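Local atomic coordinates of hypothetical protein TTHC002 (Thermus thermophilus, PDB entry 2DBS), a protein that is of unknown function, belongs to the DUF5647 family, and forms a two-chain assembly whose beta sheet runs on across the subunit interface. Residues Tyr65-Gln70 with Arg75-Gly80; Met16-Glu21 with Gly71-Leu76. All coordinates share one frame; numbering follows the deposited sequence.

Interaction 1 of 2, residues Tyr65-Gln70 with Arg75-Gly80; sequences YALFLQ and RLLLLG
Tyr65 and Leu77 exchange two backbone hydrogen bonds, the mark of an antiparallel hydrogen-bonded pair. Leu77 N to Tyr65 O is the shorter at 2.9 Å. Tyr65 N to Leu77 O measures 3.2 Å. Two residues on, Leu67 N reaches Arg75 O at 2.8 Å; the return bond from Arg75 N to Leu67 O is weak at 3.4 Å. Between these pairs Ala66 faces Leu76 as a non-hydrogen-bonded pair, and Leu76 CA sends a C-H toward Tyr65 O.

Packing divides between the two faces. In Leu77, CG stands beside the backbone N (chi1 -44°), and with the second torsion extended CD1 lies 3.6 Å from Tyr65 CB and also against Leu67 CD1, the two leucines crossing at about a right angle. Cut back to an alanine here, the side chain would lose CD1, which is likely to leave Tyr65 CB and Leu67 CD1 without the methyl they share and to open a gap beside them. On the other face, Leu76 CD2 meets Ala66 CB at 3.6 Å.

The two strands form a beta hairpin, with strand 33-38 parallel to 63-69 on its far side. Helix 8-20 covers the Ala66 and Leu76 face through Leu15, whereas Leu77 also packs on Tyr65 of the second subunit, whose strand extends the sheet beyond 75-78.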
ATOM      1  N   TYR B  65       0.665   5.847  -2.525  1.00 29.74           N
ATOM      2  CA  TYR B  65       1.093   4.493  -2.803  1.00 28.80           C
ATOM      3  C   TYR B  65       0.546   4.046  -4.136  1.00 28.08           C
ATOM      4  O   TYR B  65      -0.643   4.137  -4.362  1.00 26.94           O
ATOM      5  CB  TYR B  65       0.588   3.541  -1.713  1.00 30.72           C
ATOM      6  CG  TYR B  65       1.509   3.457  -0.527  1.00 32.28           C
ATOM      7  CD1 TYR B  65       1.542   4.472   0.426  1.00 33.39           C
ATOM      8  CD2 TYR B  65       2.428   2.408  -0.416  1.00 31.66           C
ATOM      9  CE1 TYR B  65       2.480   4.452   1.457  1.00 35.19           C
ATOM     10  CE2 TYR B  65       3.361   2.379   0.597  1.00 32.22           C
ATOM     11  CZ  TYR B  65       3.387   3.402   1.527  1.00 33.92           C
ATOM     12  OH  TYR B  65       4.338   3.393   2.509  1.00 34.49           O
ATOM     13  N   ALA B  66       1.416   3.553  -5.010  1.00 27.28           N
ATOM     14  CA  ALA B  66       1.013   3.072  -6.310  1.00 25.39           C
ATOM     15  C   ALA B  66       1.296   1.586  -6.318  1.00 25.69           C
ATOM     16  O   ALA B  66       2.447   1.176  -6.418  1.00 26.28           O
ATOM     17  CB  ALA B  66       1.815   3.763  -7.379  1.00 27.00           C
ATOM     18  N   LEU B  67       0.245   0.780  -6.188  1.00 25.32           N
ATOM     19  CA  LEU B  67       0.386  -0.683  -6.176  1.00 24.88           C
ATOM     20  C   LEU B  67       0.481  -1.212  -7.599  1.00 24.84           C
ATOM     21  O   LEU B  67      -0.437  -1.046  -8.392  1.00 22.80           O
ATOM     22  CB  LEU B  67      -0.786  -1.341  -5.451  1.00 23.37           C
ATOM     23  CG  LEU B  67      -0.954  -0.994  -3.966  1.00 25.03           C
ATOM     24  CD1 LEU B  67      -2.237  -1.613  -3.416  1.00 24.26           C
ATOM     25  CD2 LEU B  67       0.249  -1.488  -3.185  1.00 23.58           C
ATOM     26  N   PHE B  68       1.610  -1.849  -7.895  1.00 25.69           N
ATOM     27  CA  PHE B  68       1.912  -2.371  -9.210  1.00 27.17           C
ATOM     28  C   PHE B  68       1.799  -3.869  -9.334  1.00 30.04           C
ATOM     29  O   PHE B  68       2.063  -4.606  -8.390  1.00 31.26           O
ATOM     30  CB  PHE B  68       3.335  -1.968  -9.619  1.00 26.79           C
ATOM     31  CG  PHE B  68       3.447  -0.556 -10.132  1.00 28.26           C
ATOM     32  CD1 PHE B  68       3.191   0.529  -9.300  1.00 27.33           C
ATOM     33  CD2 PHE B  68       3.760  -0.314 -11.466  1.00 26.73           C
ATOM     34  CE1 PHE B  68       3.243   1.811  -9.790  1.00 26.30           C
ATOM     35  CE2 PHE B  68       3.813   0.971 -11.962  1.00 26.48           C
ATOM     36  CZ  PHE B  68       3.554   2.034 -11.126  1.00 26.62           C
ATOM     37  N   LEU B  69       1.408  -4.305 -10.524  1.00 31.81           N
ATOM     38  CA  LEU B  69       1.297  -5.716 -10.871  1.00 33.74           C
ATOM     39  C   LEU B  69       1.781  -5.865 -12.310  1.00 35.32           C
ATOM     40  O   LEU B  69       1.435  -5.047 -13.171  1.00 34.95           O
ATOM     41  CB  LEU B  69      -0.143  -6.206 -10.793  1.00 35.07           C
ATOM     42  CG  LEU B  69      -0.442  -7.178  -9.659  1.00 34.59           C
ATOM     43  CD1 LEU B  69      -1.793  -7.813  -9.910  1.00 32.23           C
ATOM     44  CD2 LEU B  69       0.659  -8.233  -9.571  1.00 33.81           C
ATOM     45  N   GLN B  70       2.574  -6.912 -12.555  1.00 35.97           N
ATOM     46  CA  GLN B  70       3.138  -7.215 -13.872  1.00 35.60           C
ATOM     47  C   GLN B  70       3.600  -5.935 -14.603  1.00 34.95           C
ATOM     48  O   GLN B  70       3.328  -5.722 -15.790  1.00 34.85           O
ATOM     49  CB  GLN B  70       2.117  -8.004 -14.726  1.00 38.09           C
ATOM     50  CG  GLN B  70       1.404  -9.197 -14.022  1.00 38.46           C
ATOM     51  CD  GLN B  70       2.321 -10.382 -13.724  1.00 39.61           C
ATOM     52  OE1 GLN B  70       3.170 -10.743 -14.544  1.00 39.00           O
ATOM     53  NE2 GLN B  70       2.143 -11.001 -12.555  1.00 39.86           N
ATOM     54  N   ARG B  75      -3.600   0.135  -8.605  1.00 27.02           N
ATOM     55  CA  ARG B  75      -4.368   0.961  -7.691  1.00 26.15           C
ATOM     56  C   ARG B  75      -3.506   1.989  -6.968  1.00 24.59           C
ATOM     57  O   ARG B  75      -2.322   1.763  -6.749  1.00 23.09           O
ATOM     58  CB  ARG B  75      -5.100   0.077  -6.675  1.00 27.90           C
ATOM     59  CG  ARG B  75      -5.766   0.853  -5.558  1.00 28.02           C
ATOM     60  CD  ARG B  75      -6.469  -0.071  -4.596  1.00 30.89           C
ATOM     61  NE  ARG B  75      -7.756  -0.518  -5.104  1.00 32.65           N
ATOM     62  CZ  ARG B  75      -8.486  -1.478  -4.543  1.00 33.63           C
ATOM     63  NH1 ARG B  75      -8.051  -2.094  -3.456  1.00 31.46           N
ATOM     64  NH2 ARG B  75      -9.654  -1.826  -5.076  1.00 34.89           N
ATOM     65  N   LEU B  76      -4.113   3.120  -6.611  1.00 24.50           N
ATOM     66  CA  LEU B  76      -3.431   4.190  -5.895  1.00 25.07           C
ATOM     67  C   LEU B  76      -4.124   4.426  -4.539  1.00 26.50           C
ATOM     68  O   LEU B  76      -5.342   4.570  -4.486  1.00 26.41           O
ATOM     69  CB  LEU B  76      -3.459   5.489  -6.714  1.00 25.15           C
ATOM     70  CG  LEU B  76      -2.869   5.630  -8.128  1.00 24.76           C
ATOM     71  CD1 LEU B  76      -2.826   7.096  -8.453  1.00 25.75           C
ATOM     72  CD2 LEU B  76      -1.460   5.092  -8.231  1.00 26.74           C
ATOM     73  N   LEU B  77      -3.353   4.456  -3.450  1.00 27.32           N
ATOM     74  CA  LEU B  77      -3.895   4.673  -2.105  1.00 28.25           C
ATOM     75  C   LEU B  77      -3.501   6.077  -1.682  1.00 30.39           C
ATOM     76  O   LEU B  77      -2.315   6.379  -1.564  1.00 30.70           O
ATOM     77  CB  LEU B  77      -3.300   3.653  -1.133  1.00 26.72           C
ATOM     78  CG  LEU B  77      -3.272   2.237  -1.720  1.00 27.08           C
ATOM     79  CD1 LEU B  77      -2.266   1.376  -1.027  1.00 25.82           C
ATOM     80  CD2 LEU B  77      -4.667   1.630  -1.637  1.00 30.21           C
ATOM     81  N   LEU B  78      -4.492   6.946  -1.493  1.00 33.47           N
ATOM     82  CA  LEU B  78      -4.246   8.326  -1.086  1.00 35.35           C
ATOM     83  C   LEU B  78      -4.241   8.411   0.427  1.00 37.99           C
ATOM     84  O   LEU B  78      -5.268   8.245   1.088  1.00 38.33           O
ATOM     85  CB  LEU B  78      -5.305   9.266  -1.663  1.00 35.77           C
ATOM     86  CG  LEU B  78      -5.216   9.708  -3.141  1.00 36.10           C
ATOM     87  CD1 LEU B  78      -3.905   9.254  -3.759  1.00 34.59           C
ATOM     88  CD2 LEU B  78      -6.422   9.163  -3.924  1.00 36.25           C
ATOM     89  N   LEU B  79      -3.053   8.677   0.952  1.00 40.81           N
ATOM     90  CA  LEU B  79      -2.793   8.768   2.379  1.00 44.65           C
ATOM     91  C   LEU B  79      -3.716   9.611   3.250  1.00 46.43           C
ATOM     92  O   LEU B  79      -4.036  10.764   2.933  1.00 48.01           O
ATOM     93  CB  LEU B  79      -1.357   9.274   2.609  1.00 45.41           C
ATOM     94  CG  LEU B  79      -0.826   9.375   4.057  1.00 44.92           C
ATOM     95  CD1 LEU B  79      -0.537   7.956   4.524  1.00 44.30           C
ATOM     96  CD2 LEU B  79       0.439  10.257   4.167  1.00 40.73           C
ATOM     97  N   GLY B  80      -4.118   9.003   4.360  1.00 47.04           N
ATOM     98  CA  GLY B  80      -4.903   9.670   5.371  1.00 46.84           C
ATOM     99  C   GLY B  80      -3.839   9.745   6.466  1.00 47.39           C
ATOM    100  O   GLY B  80      -3.375  10.819   6.850  1.00 48.28           O
TER

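Interaction 2 of 2, residues Met16-Glu21 with Gly71-Leu76; sequences MQYLLE and GRPIRL
CG of Tyr18 leaves on the backbone-N side, swung out to chi1 -90°, and the second torsion sets the ring plane roughly perpendicular to the CA-CB-CG plane, turning one face to Pro73. Pro73 CG lies over that face, 3.8 Å from the centroid of the Tyr18 ring and 28° off the normal, which makes it a CH-pi contact. It sits off centre: the closest ring atom is Tyr18 CD2, 3.4 Å from Pro73 CG, and Pro73 CD rests near CE2.

At the far end of the ring, Tyr18 OH comes within 4.0 Å of Arg72 CG, so the arginine contributes its aliphatic chain here. Its NH2 turns back to Gln70 O. No direct hydrogen bond joins the segments, but a water donates to Pro73 O at 2.7 Å and is also hydrogen-bonded to Tyr18 OH at 3.2 Å, bridging phenol and backbone. Deeper in, Leu19 CD2 and Leu76 CD1 make a looser apolar contact at 4.3 Å.

Ile74 and Arg75 both face Leu67, forming a classic beta bulge in the strand just after Pro73. With the axes of 16-20 and 72-76 separated by 9.4 Å and inclined at 56°, this is helix 8-20 packing on one face of a mixed three-stranded sheet, at its 72-79 edge within this chain.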
HETATM    1  N   MSE B  16       3.287   7.675 -14.660  1.00 39.43           N
HETATM    2  CA  MSE B  16       2.888   8.974 -15.192  1.00 41.84           C
HETATM    3  C   MSE B  16       2.121   8.898 -16.514  1.00 41.01           C
HETATM    4  O   MSE B  16       1.275   9.753 -16.780  1.00 40.06           O
HETATM    5  CB  MSE B  16       4.089   9.926 -15.336  1.00 46.60           C
HETATM    6  CG  MSE B  16       3.667  11.391 -15.644  1.00 51.48           C
HETATM    7 SE   MSE B  16       2.256  12.227 -14.442  1.00 59.53          SE
HETATM    8  CE  MSE B  16       2.463  11.093 -12.866  1.00 57.18           C
ATOM      9  N   GLN B  17       2.403   7.893 -17.338  1.00 39.93           N
ATOM     10  CA  GLN B  17       1.667   7.740 -18.593  1.00 40.48           C
ATOM     11  C   GLN B  17       0.187   7.585 -18.253  1.00 39.32           C
ATOM     12  O   GLN B  17      -0.680   8.131 -18.938  1.00 39.47           O
ATOM     13  CB  GLN B  17       2.180   6.525 -19.369  1.00 41.56           C
ATOM     14  CG  GLN B  17       3.637   6.696 -19.776  1.00 44.69           C
ATOM     15  CD  GLN B  17       4.138   5.586 -20.664  1.00 46.60           C
ATOM     16  OE1 GLN B  17       3.502   5.263 -21.664  1.00 49.85           O
ATOM     17  NE2 GLN B  17       5.290   5.003 -20.317  1.00 45.33           N
ATOM     18  N   TYR B  18      -0.082   6.851 -17.174  1.00 38.55           N
ATOM     19  CA  TYR B  18      -1.439   6.625 -16.683  1.00 37.45           C
ATOM     20  C   TYR B  18      -1.996   7.890 -16.043  1.00 38.89           C
ATOM     21  O   TYR B  18      -3.113   8.299 -16.327  1.00 39.06           O
ATOM     22  CB  TYR B  18      -1.436   5.503 -15.651  1.00 36.45           C
ATOM     23  CG  TYR B  18      -1.637   4.115 -16.217  1.00 34.00           C
ATOM     24  CD1 TYR B  18      -2.920   3.602 -16.413  1.00 32.36           C
ATOM     25  CD2 TYR B  18      -0.546   3.301 -16.534  1.00 31.39           C
ATOM     26  CE1 TYR B  18      -3.107   2.301 -16.907  1.00 30.75           C
ATOM     27  CE2 TYR B  18      -0.732   2.008 -17.029  1.00 29.37           C
ATOM     28  CZ  TYR B  18      -2.012   1.517 -17.211  1.00 27.83           C
ATOM     29  OH  TYR B  18      -2.207   0.249 -17.700  1.00 28.37           O
ATOM     30  N   LEU B  19      -1.217   8.509 -15.172  1.00 40.17           N
ATOM     31  CA  LEU B  19      -1.675   9.725 -14.524  1.00 43.08           C
ATOM     32  C   LEU B  19      -2.020  10.778 -15.567  1.00 43.17           C
ATOM     33  O   LEU B  19      -3.001  11.512 -15.426  1.00 43.97           O
ATOM     34  CB  LEU B  19      -0.603  10.237 -13.563  1.00 44.90           C
ATOM     35  CG  LEU B  19      -0.718   9.641 -12.158  1.00 45.62           C
ATOM     36  CD1 LEU B  19      -1.879  10.315 -11.463  1.00 47.64           C
ATOM     37  CD2 LEU B  19      -0.941   8.128 -12.207  1.00 45.58           C
ATOM     38  N   LEU B  20      -1.221  10.830 -16.622  1.00 42.82           N
ATOM     39  CA  LEU B  20      -1.456  11.779 -17.691  1.00 44.01           C
ATOM     40  C   LEU B  20      -2.459  11.263 -18.725  1.00 46.63           C
ATOM     41  O   LEU B  20      -3.651  11.615 -18.680  1.00 48.02           O
ATOM     42  CB  LEU B  20      -0.142  12.131 -18.382  1.00 40.88           C
ATOM     43  CG  LEU B  20       0.808  12.954 -17.526  1.00 39.19           C
ATOM     44  CD1 LEU B  20       2.088  13.137 -18.282  1.00 37.51           C
ATOM     45  CD2 LEU B  20       0.177  14.302 -17.157  1.00 38.74           C
ATOM     46  N   GLU B  21      -1.991  10.424 -19.649  1.00 48.21           N
ATOM     47  CA  GLU B  21      -2.868   9.895 -20.695  1.00 49.16           C
ATOM     48  C   GLU B  21      -3.947   8.920 -20.196  1.00 49.50           C
ATOM     49  O   GLU B  21      -4.304   7.943 -20.860  1.00 50.78           O
ATOM     50  CB  GLU B  21      -2.020   9.284 -21.818  1.00 48.16           C
ATOM     51  CG  GLU B  21      -1.245  10.342 -22.574  1.00 48.37           C
ATOM     52  CD  GLU B  21      -0.740   9.876 -23.912  1.00 50.22           C
ATOM     53  OE1 GLU B  21       0.120   8.966 -23.943  1.00 51.16           O
ATOM     54  OE2 GLU B  21      -1.207  10.427 -24.936  1.00 52.10           O
ATOM     55  N   GLY B  71       4.285  -5.074 -13.858  1.00 33.65           N
ATOM     56  CA  GLY B  71       4.826  -3.860 -14.425  1.00 31.38           C
ATOM     57  C   GLY B  71       3.890  -2.722 -14.722  1.00 30.57           C
ATOM     58  O   GLY B  71       4.259  -1.815 -15.462  1.00 29.66           O
ATOM     59  N   ARG B  72       2.685  -2.743 -14.169  1.00 29.82           N
ATOM     60  CA  ARG B  72       1.770  -1.638 -14.413  1.00 29.50           C
ATOM     61  C   ARG B  72       0.992  -1.293 -13.146  1.00 28.30           C
ATOM     62  O   ARG B  72       0.849  -2.128 -12.254  1.00 29.80           O
ATOM     63  CB  ARG B  72       0.847  -1.962 -15.614  1.00 29.95           C
ATOM     64  CG  ARG B  72      -0.541  -2.529 -15.335  1.00 32.26           C
ATOM     65  CD  ARG B  72      -0.524  -3.992 -14.864  1.00 34.95           C
ATOM     66  NE  ARG B  72       0.234  -4.884 -15.743  1.00 35.82           N
ATOM     67  CZ  ARG B  72      -0.019  -5.085 -17.036  1.00 35.38           C
ATOM     68  NH1 ARG B  72      -1.030  -4.460 -17.633  1.00 34.01           N
ATOM     69  NH2 ARG B  72       0.757  -5.911 -17.733  1.00 34.08           N
ATOM     70  N   PRO B  73       0.544  -0.039 -13.017  1.00 26.92           N
ATOM     71  CA  PRO B  73      -0.212   0.332 -11.817  1.00 26.63           C
ATOM     72  C   PRO B  73      -1.599  -0.278 -11.829  1.00 26.23           C
ATOM     73  O   PRO B  73      -2.264  -0.309 -12.863  1.00 24.62           O
ATOM     74  CB  PRO B  73      -0.242   1.861 -11.874  1.00 27.08           C
ATOM     75  CG  PRO B  73      -0.109   2.151 -13.343  1.00 27.15           C
ATOM     76  CD  PRO B  73       0.926   1.156 -13.788  1.00 27.57           C
ATOM     77  N   ILE B  74      -2.017  -0.779 -10.670  1.00 26.67           N
ATOM     78  CA  ILE B  74      -3.330  -1.398 -10.510  1.00 27.00           C
ATOM     79  C   ILE B  74      -4.213  -0.564  -9.552  1.00 27.36           C
ATOM     80  O   ILE B  74      -5.431  -0.532  -9.690  1.00 27.22           O
ATOM     81  CB  ILE B  74      -3.179  -2.872 -10.016  1.00 25.74           C
ATOM     82  CG1 ILE B  74      -2.401  -3.672 -11.054  1.00 25.35           C
ATOM     83  CG2 ILE B  74      -4.519  -3.519  -9.830  1.00 23.69           C
ATOM     84  CD1 ILE B  74      -3.052  -3.667 -12.420  1.00 27.17           C
ATOM     85  N   ARG B  75      -3.600   0.135  -8.605  1.00 27.02           N
ATOM     86  CA  ARG B  75      -4.368   0.961  -7.691  1.00 26.15           C
ATOM     87  C   ARG B  75      -3.506   1.989  -6.968  1.00 24.59           C
ATOM     88  O   ARG B  75      -2.322   1.763  -6.749  1.00 23.09           O
ATOM     89  CB  ARG B  75      -5.100   0.077  -6.675  1.00 27.90           C
ATOM     90  CG  ARG B  75      -5.766   0.853  -5.558  1.00 28.02           C
ATOM     91  CD  ARG B  75      -6.469  -0.071  -4.596  1.00 30.89           C
ATOM     92  NE  ARG B  75      -7.756  -0.518  -5.104  1.00 32.65           N
ATOM     93  CZ  ARG B  75      -8.486  -1.478  -4.543  1.00 33.63           C
ATOM     94  NH1 ARG B  75      -8.051  -2.094  -3.456  1.00 31.46           N
ATOM     95  NH2 ARG B  75      -9.654  -1.826  -5.076  1.00 34.89           N
ATOM     96  N   LEU B  76      -4.113   3.120  -6.611  1.00 24.50           N
ATOM     97  CA  LEU B  76      -3.431   4.190  -5.895  1.00 25.07           C
ATOM     98  C   LEU B  76      -4.124   4.426  -4.539  1.00 26.50           C
ATOM     99  O   LEU B  76      -5.342   4.570  -4.486  1.00 26.41           O
ATOM    100  CB  LEU B  76      -3.459   5.489  -6.714  1.00 25.15           C
ATOM    101  CG  LEU B  76      -2.869   5.630  -8.128  1.00 24.76           C
ATOM    102  CD1 LEU B  76      -2.826   7.096  -8.453  1.00 25.75           C
ATOM    103  CD2 LEU B  76      -1.460   5.092  -8.231  1.00 26.74           C
TER
HETATM  104  O   HOH W   1      -3.520  -1.033 -15.092  1.00 16.55           O

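How the interactions relate
Interaction 1 lies within the sheet and interaction 2 places a helix upon it; both use strand 72-79 and share Arg75 and Leu76. Their centres lie about 9 Å apart. In the first all touching residues are buried, its centre about 6 Å from that of the chain, and a backbone ladder is joined by apolar contacts on both faces. The second, its centre about 10 Å from that of the chain, runs from buried leucine and proline to exposed Arg72, and relies on side chains and a bridging water. They meet at the bulge, where Ile74 N probably bonds to Leu67 O, and beside it, where Phe68 CE2 packs 3.4 Å from Pro73 CD. Both also touch the second subunit.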